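PDB 4LRZ: PTS-dependent dihydroxyacetone kinase operon regulatory protein from Escherichia coli, which activates transcription of the dhaKLM operon from a sigma-70 promoter and represses its own expression. Local coordinates for residues A182-V185 / G186-L190; A52-T55 / L56-A60; A44-Y47 / R48-A52; A196-N199 / R200-Q204. All coordinates share one frame; numbering follows the deposited sequence.

Contact 1: residues A182-V185 / G186-L190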
loop_
_atom_site.group_PDB
_atom_site.type_symbol
_atom_site.label_atom_id
_atom_site.label_comp_id
_atom_site.label_asym_id
_atom_site.label_seq_id
_atom_site.Cartn_x
_atom_site.Cartn_y
_atom_site.Cartn_z
ATOM N N ALA F 182 -6.148 -9.554 7.832
ATOM C CA ALA F 182 -4.956 -10.169 7.161
ATOM C C ALA F 182 -4.633 -9.463 5.889
ATOM O O ALA F 182 -3.475 -9.170 5.615
ATOM C CB ALA F 182 -5.086 -11.732 6.894
ATOM N N ARG F 183 -5.637 -9.183 5.082
ATOM C CA ARG F 183 -5.344 -8.412 3.864
ATOM C C ARG F 183 -4.822 -6.990 4.059
ATOM O O ARG F 183 -3.987 -6.508 3.276
ATOM C CB ARG F 183 -6.478 -8.487 2.874
ATOM C CG ARG F 183 -6.107 -9.564 1.838
ATOM C CD ARG F 183 -7.201 -10.594 1.592
ATOM N NE ARG F 183 -8.326 -10.015 0.864
ATOM C CZ ARG F 183 -9.143 -10.703 0.060
ATOM N NH1 ARG F 183 -8.976 -12.018 -0.147
ATOM N NH2 ARG F 183 -10.135 -10.066 -0.531
ATOM N N GLU F 184 -5.268 -6.340 5.129
ATOM C CA GLU F 184 -4.810 -5.009 5.451
ATOM C C GLU F 184 -3.347 -5.041 5.876
ATOM O O GLU F 184 -2.563 -4.271 5.356
ATOM C CB GLU F 184 -5.712 -4.388 6.528
ATOM C CG GLU F 184 -5.013 -3.406 7.461
ATOM C CD GLU F 184 -5.989 -2.576 8.327
ATOM O OE1 GLU F 184 -5.787 -1.339 8.353
ATOM O OE2 GLU F 184 -6.924 -3.136 8.982
ATOM N N VAL F 185 -2.975 -5.933 6.795
ATOM C CA VAL F 185 -1.579 -6.069 7.230
ATOM C C VAL F 185 -0.654 -6.456 6.010
ATOM O O VAL F 185 0.377 -5.817 5.743
ATOM C CB VAL F 185 -1.466 -7.067 8.409
ATOM C CG1 VAL F 185 -0.065 -7.101 8.950
ATOM C CG2 VAL F 185 -2.447 -6.698 9.542
ATOM N N GLY F 186 -1.063 -7.451 5.238
ATOM C CA GLY F 186 -0.438 -7.728 3.945
ATOM C C GLY F 186 -0.191 -6.496 3.097
ATOM O O GLY F 186 0.965 -6.193 2.693
ATOM N N ASN F 187 -1.216 -5.717 2.849
ATOM C CA ASN F 187 -1.014 -4.608 1.953
ATOM C C ASN F 187 -0.101 -3.547 2.553
ATOM O O ASN F 187 0.599 -2.847 1.821
ATOM C CB ASN F 187 -2.342 -4.051 1.467
ATOM C CG ASN F 187 -3.064 -5.024 0.559
ATOM O OD1 ASN F 187 -2.432 -5.819 -0.145
ATOM N ND2 ASN F 187 -4.374 -5.000 0.595
ATOM N N LEU F 188 -0.094 -3.464 3.877
ATOM C CA LEU F 188 0.757 -2.520 4.520
ATOM C C LEU F 188 2.217 -2.945 4.377
ATOM O O LEU F 188 3.082 -2.094 4.304
ATOM C CB LEU F 188 0.382 -2.384 5.958
ATOM C CG LEU F 188 -0.430 -1.210 6.509
ATOM C CD1 LEU F 188 -0.743 -0.070 5.586
ATOM C CD2 LEU F 188 -1.632 -1.727 7.299
ATOM N N LEU F 189 2.489 -4.251 4.338
ATOM C CA LEU F 189 3.858 -4.717 4.131
ATOM C C LEU F 189 4.251 -4.366 2.711
ATOM O O LEU F 189 5.363 -3.923 2.457
ATOM C CB LEU F 189 4.019 -6.215 4.379
ATOM C CG LEU F 189 3.868 -6.681 5.843
ATOM C CD1 LEU F 189 3.738 -8.216 5.890
ATOM C CD2 LEU F 189 5.015 -6.212 6.743
ATOM N N LEU F 190 3.323 -4.522 1.794
ATOM C CA LEU F 190 3.543 -4.104 0.423
ATOM C C LEU F 190 3.816 -2.595 0.263
ATOM O O LEU F 190 4.685 -2.208 -0.558
ATOM C CB LEU F 190 2.329 -4.505 -0.418
ATOM C CG LEU F 190 2.347 -4.120 -1.889
ATOM C CD1 LEU F 190 3.375 -4.974 -2.582
ATOM C CD2 LEU F 190 0.941 -4.370 -2.491
#
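Leu188 lies alongside Glu184, one turn earlier in helix 174-211, both side chains pointing the same way. The CD2 branch makes the touch, 3.8 Å from Glu184 CG and 3.3 Å from Glu184 O, while Leu188 N takes that same carbonyl as its hydrogen-bond acceptor. Glu184 thus meets its neighbour through a methylene; its side chain also packs on Arg183 of the second subunit.

On another side of the helix, Val185 accepts a hydrogen bond from Leu189 N at its carbonyl oxygen, Val185 O, at 3.0 Å. CG1 stands opposite Val185's own amide nitrogen (chi1 -174°), and the branched side chain leads off the helix to Leu56, Ala60 and Leu150 of the same chain. A compact, beta-branched residue suits a place where a helix faces the apolar interior of the GAF domain. Gly186 brings no side chain, though the helix has room for a CB; its amide is bound to Ala182 O at 3.0 Å, with a fairly straight N-H...O angle of 164°.

These backbone bonds satisfy the main chain, so the side chains need not pair with it. Val185 is turned to the domain interior, whereas Leu188 also meets Asn187 of the second subunit, and Arg183 NH2 forms a salt bridge with Asp63 of that subunit.

Contact 2: residues A52-T55 / L56-A60; sequences AMLT and LGQAA
Gln58 lies obliquely across Leu54, one turn earlier on helix 51-66, and can be followed outward from its root. CB starts 3.4 Å from Leu54 O, the carbonyl that also accepts the hydrogen bond from Gln58 N. CG, turned opposite Gln58's own carbonyl carbon (chi1 -76°), stays by that oxygen at 3.3 Å and comes to 4.1 Å from Leu54 CD2. From here the chain is extended, so CD still grazes the same methyl at 4.1 Å. The amide then splits its surroundings: NE2 stays 3.7 Å from Leu54 O, whereas OE1 reaches a hydrogen bond with Ser86 OG. Glutamine suits the place, having a greasy stem to lay on leucine and a polar end for a strand hydroxyl. With an alanine here, Ser86 OG would probably lose this mate and a gap would open beside Leu54 CD2.

Helix 51-66 belongs to the GAF domain, whose five-stranded antiparallel sheet runs in the order 2-1-5-4-3; Leu54 packs on Leu85 of an outer strand, and Leu56 on Val185, Leu188 and Leu189 of helix 174-211. Leu56 also sets CG 3.4 Å from Ala52 O. Gly57, lacking a CB, spares Met53 O a tight approach and donates its N-H to that oxygen at 2.8 Å. Thr55 OG1 is buried without a hydrogen-bond partner; Leu56 N, 3.0 Å from Thr55 OG1, is badly angled for one.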
loop_
_atom_site.group_PDB
_atom_site.type_symbol
_atom_site.label_atom_id
_atom_site.label_comp_id
_atom_site.label_asym_id
_atom_site.label_seq_id
_atom_site.Cartn_x
_atom_site.Cartn_y
_atom_site.Cartn_z
ATOM N N ALA F 52 8.411 -6.517 11.534
ATOM C CA ALA F 52 7.710 -5.739 10.545
ATOM C C ALA F 52 6.229 -6.130 10.499
ATOM O O ALA F 52 5.359 -5.272 10.670
ATOM C CB ALA F 52 8.392 -5.835 9.177
ATOM N N MET F 53 5.933 -7.410 10.319
ATOM C CA MET F 53 4.538 -7.854 10.304
ATOM C C MET F 53 3.878 -7.656 11.690
ATOM O O MET F 53 2.692 -7.364 11.790
ATOM C CB MET F 53 4.434 -9.315 9.819
ATOM C CG MET F 53 3.043 -10.012 10.031
ATOM S SD MET F 53 3.091 -11.622 10.963
ATOM C CE MET F 53 4.304 -11.149 12.183
ATOM N N LEU F 54 4.648 -7.807 12.756
ATOM C CA LEU F 54 4.089 -7.759 14.110
ATOM C C LEU F 54 3.557 -6.417 14.486
ATOM O O LEU F 54 2.445 -6.294 15.004
ATOM C CB LEU F 54 5.154 -8.082 15.185
ATOM C CG LEU F 54 4.998 -9.404 15.897
ATOM C CD1 LEU F 54 6.019 -9.536 17.011
ATOM C CD2 LEU F 54 3.560 -9.611 16.395
ATOM N N THR F 55 4.380 -5.408 14.280
ATOM C CA THR F 55 4.016 -4.101 14.758
ATOM C C THR F 55 2.775 -3.643 14.000
ATOM O O THR F 55 1.891 -3.040 14.595
ATOM C CB THR F 55 5.157 -3.094 14.665
ATOM O OG1 THR F 55 5.319 -2.712 13.315
ATOM C CG2 THR F 55 6.441 -3.707 15.162
ATOM N N LEU F 56 2.688 -4.002 12.722
ATOM C CA LEU F 56 1.541 -3.643 11.886
ATOM C C LEU F 56 0.320 -4.432 12.344
ATOM O O LEU F 56 -0.768 -3.888 12.553
ATOM C CB LEU F 56 1.854 -3.943 10.432
ATOM C CG LEU F 56 2.938 -3.132 9.714
ATOM C CD1 LEU F 56 2.990 -3.611 8.281
ATOM C CD2 LEU F 56 2.600 -1.622 9.699
ATOM N N GLY F 57 0.528 -5.723 12.571
ATOM C CA GLY F 57 -0.523 -6.591 13.067
ATOM C C GLY F 57 -1.103 -6.198 14.416
ATOM O O GLY F 57 -2.305 -6.338 14.624
ATOM N N GLN F 58 -0.246 -5.762 15.338
ATOM C CA GLN F 58 -0.656 -5.448 16.725
ATOM C C GLN F 58 -1.515 -4.152 16.767
ATOM O O GLN F 58 -2.498 -4.077 17.515
ATOM C CB GLN F 58 0.573 -5.320 17.650
ATOM C CG GLN F 58 1.236 -6.664 18.053
ATOM C CD GLN F 58 2.559 -6.516 18.861
ATOM O OE1 GLN F 58 2.814 -7.306 19.767
ATOM N NE2 GLN F 58 3.386 -5.529 18.525
ATOM N N ALA F 59 -1.146 -3.154 15.951
ATOM C CA ALA F 59 -1.935 -1.912 15.843
ATOM C C ALA F 59 -3.347 -2.208 15.313
ATOM O O ALA F 59 -4.358 -1.701 15.857
ATOM C CB ALA F 59 -1.217 -0.871 14.953
ATOM N N ALA F 60 -3.393 -3.042 14.268
ATOM C CA ALA F 60 -4.618 -3.430 13.587
ATOM C C ALA F 60 -5.568 -4.222 14.509
ATOM O O ALA F 60 -6.821 -4.058 14.488
ATOM C CB ALA F 60 -4.255 -4.263 12.371
#

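Contact 3: residues A44-Y47 / R48-A52; sequences ASIY and RRKKA
Arg48 folds back over Ser45, and its torsions explain how. CB lies 3.2 Å from Ala44 O; from there chi1 (158°) sends CG opposite the residue's own backbone nitrogen, and a sharp bend at chi3 (22°) brings the guanidinium back, one face lying over Ser45 CA and off-centre toward the rim. NH2 ends 3.6 Å from Ser45 OG, near it but not bonded; that hydroxyl is bonded to Val41 O. Arginine fits this exposed site because its flat head can lie against the helix surface.

Arg49 takes a different course. Its CG is wedged between the backbone nitrogen and carbonyl carbon (chi1 66°), only 3.4 Å from Ser45 O, and the chain runs straight on to a salt bridge between NH1 and Glu80.

These residues end helix 40-49, and Lys50 marks the break between the two helices: it leaves helical geometry and at once serves as the N-cap residue of helix 51-66, a helix of the GAF domain. The break appears in its amide, which divides two weak hydrogen bonds between Ile46 O at 3.1 Å and Tyr47 O at 3.2 Å. Buried Lys50 sets CG 3.3 Å from Ile46 O, then bends twice, at chi2 and chi3, so that NZ can bond Thr158 OG1. Its stem also lies over the Arg49 guanidinium, with Lys50 CG 4.2 Å above the centre of that plane. Tyr47 sends its ring off toward Leu54 and Gln58 on the next helix.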
loop_
_atom_site.group_PDB
_atom_site.type_symbol
_atom_site.label_atom_id
_atom_site.label_comp_id
_atom_site.label_asym_id
_atom_site.label_seq_id
_atom_site.Cartn_x
_atom_site.Cartn_y
_atom_site.Cartn_z
ATOM N N ALA F 44 12.530 -14.795 21.567
ATOM C CA ALA F 44 12.976 -13.424 21.319
ATOM C C ALA F 44 13.462 -13.277 19.876
ATOM O O ALA F 44 13.199 -12.262 19.228
ATOM C CB ALA F 44 14.061 -12.988 22.335
ATOM N N SER F 45 14.123 -14.305 19.358
ATOM C CA SER F 45 14.567 -14.286 17.961
ATOM C C SER F 45 13.443 -14.378 16.941
ATOM O O SER F 45 13.551 -13.785 15.847
ATOM C CB SER F 45 15.551 -15.418 17.693
ATOM O OG SER F 45 16.502 -15.457 18.733
ATOM N N ILE F 46 12.417 -15.185 17.255
ATOM C CA ILE F 46 11.274 -15.304 16.373
ATOM C C ILE F 46 10.573 -13.941 16.381
ATOM O O ILE F 46 10.242 -13.417 15.327
ATOM C CB ILE F 46 10.287 -16.442 16.778
ATOM C CG1 ILE F 46 10.805 -17.818 16.327
ATOM C CG2 ILE F 46 8.867 -16.204 16.141
ATOM C CD1 ILE F 46 10.532 -18.940 17.369
ATOM N N TYR F 47 10.372 -13.387 17.578
ATOM C CA TYR F 47 9.679 -12.120 17.758
ATOM C C TYR F 47 10.417 -11.038 16.990
ATOM O O TYR F 47 9.810 -10.311 16.190
ATOM C CB TYR F 47 9.610 -11.789 19.247
ATOM C CG TYR F 47 8.627 -10.711 19.657
ATOM C CD1 TYR F 47 7.314 -11.034 20.022
ATOM C CD2 TYR F 47 9.022 -9.365 19.729
ATOM C CE1 TYR F 47 6.406 -10.049 20.442
ATOM C CE2 TYR F 47 8.111 -8.357 20.136
ATOM C CZ TYR F 47 6.806 -8.720 20.487
ATOM O OH TYR F 47 5.917 -7.751 20.877
ATOM N N ARG F 48 11.733 -10.977 17.186
ATOM C CA ARG F 48 12.584 -10.046 16.473
ATOM C C ARG F 48 12.466 -10.145 14.942
ATOM O O ARG F 48 12.273 -9.123 14.287
ATOM C CB ARG F 48 14.058 -10.152 16.960
ATOM C CG ARG F 48 15.162 -9.630 15.979
ATOM C CD ARG F 48 16.559 -9.370 16.655
ATOM N NE ARG F 48 16.717 -10.126 17.900
ATOM C CZ ARG F 48 17.230 -11.359 17.995
ATOM N NH1 ARG F 48 17.680 -12.006 16.916
ATOM N NH2 ARG F 48 17.285 -11.955 19.183
ATOM N N ARG F 49 12.576 -11.322 14.345
ATOM C CA ARG F 49 12.520 -11.349 12.869
ATOM C C ARG F 49 11.103 -11.141 12.267
ATOM O O ARG F 49 10.944 -10.899 11.060
ATOM C CB ARG F 49 13.180 -12.602 12.295
ATOM C CG ARG F 49 12.466 -13.850 12.646
ATOM C CD ARG F 49 12.882 -15.102 11.827
ATOM N NE ARG F 49 11.807 -16.064 12.105
ATOM C CZ ARG F 49 10.805 -16.359 11.269
ATOM N NH1 ARG F 49 9.823 -17.193 11.678
ATOM N NH2 ARG F 49 10.792 -15.835 10.026
ATOM N N LYS F 50 10.089 -11.208 13.110
ATOM C CA LYS F 50 8.732 -10.955 12.656
ATOM C C LYS F 50 8.251 -9.501 12.902
ATOM O O LYS F 50 7.097 -9.183 12.655
ATOM C CB LYS F 50 7.824 -12.001 13.262
ATOM C CG LYS F 50 8.181 -13.398 12.719
ATOM C CD LYS F 50 7.257 -13.654 11.604
ATOM C CE LYS F 50 7.900 -13.906 10.308
ATOM N NZ LYS F 50 6.794 -13.562 9.363
ATOM N N LYS F 51 9.175 -8.652 13.368
ATOM C CA LYS F 51 8.937 -7.295 13.799
ATOM C C LYS F 51 8.037 -6.516 12.814
ATOM O O LYS F 51 7.001 -5.983 13.215
ATOM C CB LYS F 51 10.279 -6.567 13.977
ATOM C CG LYS F 51 10.194 -5.179 14.691
ATOM C CD LYS F 51 11.330 -4.188 14.202
ATOM C CE LYS F 51 12.549 -4.110 15.122
ATOM N NZ LYS F 51 12.346 -3.295 16.389
ATOM N N ALA F 52 8.411 -6.517 11.534
ATOM C CA ALA F 52 7.710 -5.739 10.545
ATOM C C ALA F 52 6.229 -6.130 10.499
ATOM O O ALA F 52 5.359 -5.272 10.670
ATOM C CB ALA F 52 8.392 -5.835 9.177
#

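Contact 4: residues A196-N199 / R200-Q204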
loop_
_atom_site.group_PDB
_atom_site.type_symbol
_atom_site.label_atom_id
_atom_site.label_comp_id
_atom_site.label_asym_id
_atom_site.label_seq_id
_atom_site.Cartn_x
_atom_site.Cartn_y
_atom_site.Cartn_z
ATOM N N ALA F 196 10.365 1.643 -0.002
ATOM C CA ALA F 196 11.762 1.213 -0.120
ATOM C C ALA F 196 12.211 1.101 -1.608
ATOM O O ALA F 196 13.304 1.554 -1.965
ATOM C CB ALA F 196 12.000 -0.108 0.677
ATOM N N GLU F 197 11.360 0.572 -2.488
ATOM C CA GLU F 197 11.694 0.554 -3.945
ATOM C C GLU F 197 11.928 1.962 -4.488
ATOM O O GLU F 197 12.895 2.222 -5.224
ATOM C CB GLU F 197 10.613 -0.160 -4.809
ATOM C CG GLU F 197 10.969 -0.183 -6.357
ATOM C CD GLU F 197 9.823 -0.603 -7.393
ATOM O OE1 GLU F 197 8.636 -0.850 -6.992
ATOM O OE2 GLU F 197 10.159 -0.681 -8.632
ATOM N N THR F 198 11.057 2.902 -4.141
ATOM C CA THR F 198 11.283 4.249 -4.646
ATOM C C THR F 198 12.539 4.914 -4.107
ATOM O O THR F 198 13.275 5.542 -4.863
ATOM C CB THR F 198 9.980 5.167 -4.700
ATOM O OG1 THR F 198 10.270 6.531 -4.309
ATOM C CG2 THR F 198 8.908 4.636 -3.944
ATOM N N ASN F 199 12.855 4.672 -2.840
ATOM C CA ASN F 199 14.091 5.121 -2.261
ATOM C C ASN F 199 15.302 4.575 -3.064
ATOM O O ASN F 199 16.219 5.329 -3.440
ATOM C CB ASN F 199 14.135 4.720 -0.769
ATOM C CG ASN F 199 15.308 5.354 -0.027
ATOM O OD1 ASN F 199 15.519 6.571 -0.073
ATOM N ND2 ASN F 199 16.079 4.541 0.630
ATOM N N ARG F 200 15.288 3.281 -3.390
ATOM C CA ARG F 200 16.352 2.744 -4.253
ATOM C C ARG F 200 16.452 3.428 -5.607
ATOM O O ARG F 200 17.567 3.680 -6.087
ATOM C CB ARG F 200 16.259 1.232 -4.376
ATOM C CG ARG F 200 16.256 0.537 -2.989
ATOM C CD ARG F 200 16.561 -0.959 -3.111
ATOM N NE ARG F 200 17.842 -1.126 -3.781
ATOM C CZ ARG F 200 18.378 -2.287 -4.130
ATOM N NH1 ARG F 200 17.742 -3.422 -3.875
ATOM N NH2 ARG F 200 19.565 -2.304 -4.724
ATOM N N HIS F 201 15.329 3.827 -6.202
ATOM C CA HIS F 201 15.440 4.568 -7.496
ATOM C C HIS F 201 15.958 5.979 -7.312
ATOM O O HIS F 201 16.623 6.546 -8.185
ATOM C CB HIS F 201 14.104 4.599 -8.306
ATOM C CG HIS F 201 13.608 3.245 -8.692
ATOM N ND1 HIS F 201 14.261 2.451 -9.610
ATOM C CD2 HIS F 201 12.526 2.538 -8.290
ATOM C CE1 HIS F 201 13.609 1.309 -9.751
ATOM N NE2 HIS F 201 12.550 1.340 -8.963
ATOM N N LEU F 202 15.629 6.567 -6.176
ATOM C CA LEU F 202 16.141 7.896 -5.854
ATOM C C LEU F 202 17.663 7.849 -5.652
ATOM O O LEU F 202 18.386 8.734 -6.125
ATOM C CB LEU F 202 15.410 8.481 -4.638
ATOM C CG LEU F 202 13.939 8.903 -4.875
ATOM C CD1 LEU F 202 13.262 9.319 -3.564
ATOM C CD2 LEU F 202 13.767 10.052 -5.964
ATOM N N ASN F 203 18.147 6.792 -5.001
ATOM C CA ASN F 203 19.602 6.563 -4.893
ATOM C C ASN F 203 20.310 6.515 -6.264
ATOM O O ASN F 203 21.352 7.147 -6.475
ATOM C CB ASN F 203 19.874 5.275 -4.100
ATOM C CG ASN F 203 19.683 5.456 -2.615
ATOM O OD1 ASN F 203 19.695 6.562 -2.137
ATOM N ND2 ASN F 203 19.560 4.361 -1.878
ATOM N N GLN F 204 19.727 5.768 -7.208
ATOM C CA GLN F 204 20.226 5.731 -8.588
ATOM C C GLN F 204 20.235 7.119 -9.166
ATOM O O GLN F 204 21.231 7.591 -9.764
ATOM C CB GLN F 204 19.347 4.821 -9.442
ATOM C CG GLN F 204 19.528 3.312 -9.158
ATOM C CD GLN F 204 18.360 2.467 -9.746
ATOM O OE1 GLN F 204 17.250 2.967 -9.953
ATOM N NE2 GLN F 204 18.633 1.190 -10.044
#
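Glu197 and His201, one turn apart on helix 174-211, are joined by a His-carboxylate hydrogen bond: His201 NE2 donates to Glu197 OE2 at 3.1 Å. The bond is nearly straight (170°) and lies in the ring plane, but it meets the oxygen on its anti side, 27° out of the carboxylate plane. Glu197 reaches it because CG stands opposite the backbone nitrogen (chi1 -180°) and the chain is extended, which also lays its CG 3.4 Å from His201 NE2. The ring's other nitrogen, His201 ND1, donates to Gln204 OE1 at 3.1 Å, so the imidazole is held from two sides against turning. With both nitrogens donating beside a carboxylate, the ring may well be cationic. A leucine in its place would probably leave Glu197 OE2 and Gln204 OE1 without this donor, with Glu197 held mainly through OE1.

Farther round, Leu202 lies beside Thr198, its CG 3.4 Å from Thr198 O.

The second shell comes from other chains. Glu197 OE1 forms a salt bridge, and Asn199 OD1 a hydrogen bond, each with a basic side chain of another protein, on two separate chains; Arg200 NH2 forms salt bridges with Glu221 and Glu293 of the second subunit. His201 and Leu202 each pack on the other's counterpart there. Such contact between nearly equivalent positions is consistent with a parallel helix pair, a dimeric linker between the GAF and PAS domains of what is probably the regulator's sensor region.

How the contacts relate
All four contacts are local, each closing no more than a turn or so of chain, and they follow one another without nesting or crossing. Contact 3 comes first, at the junction of helices 40-49 and 51-66; contact 2 continues from Ala52, which they share, and Tyr47 CE1 touches Leu54 CD1 at 3.5 Å. Far along the sequence, contact 1 brings helix 174-211 back against contact 2, where Leu189 CD2 meets Leu56 CD1 at 3.6 Å, tying helix 51-66 to helix 174-211. Contact 4 lies farther along the same helix, its centre about 21 Å from that of contact 1, on the way to the PAS domain; both touch the second subunit.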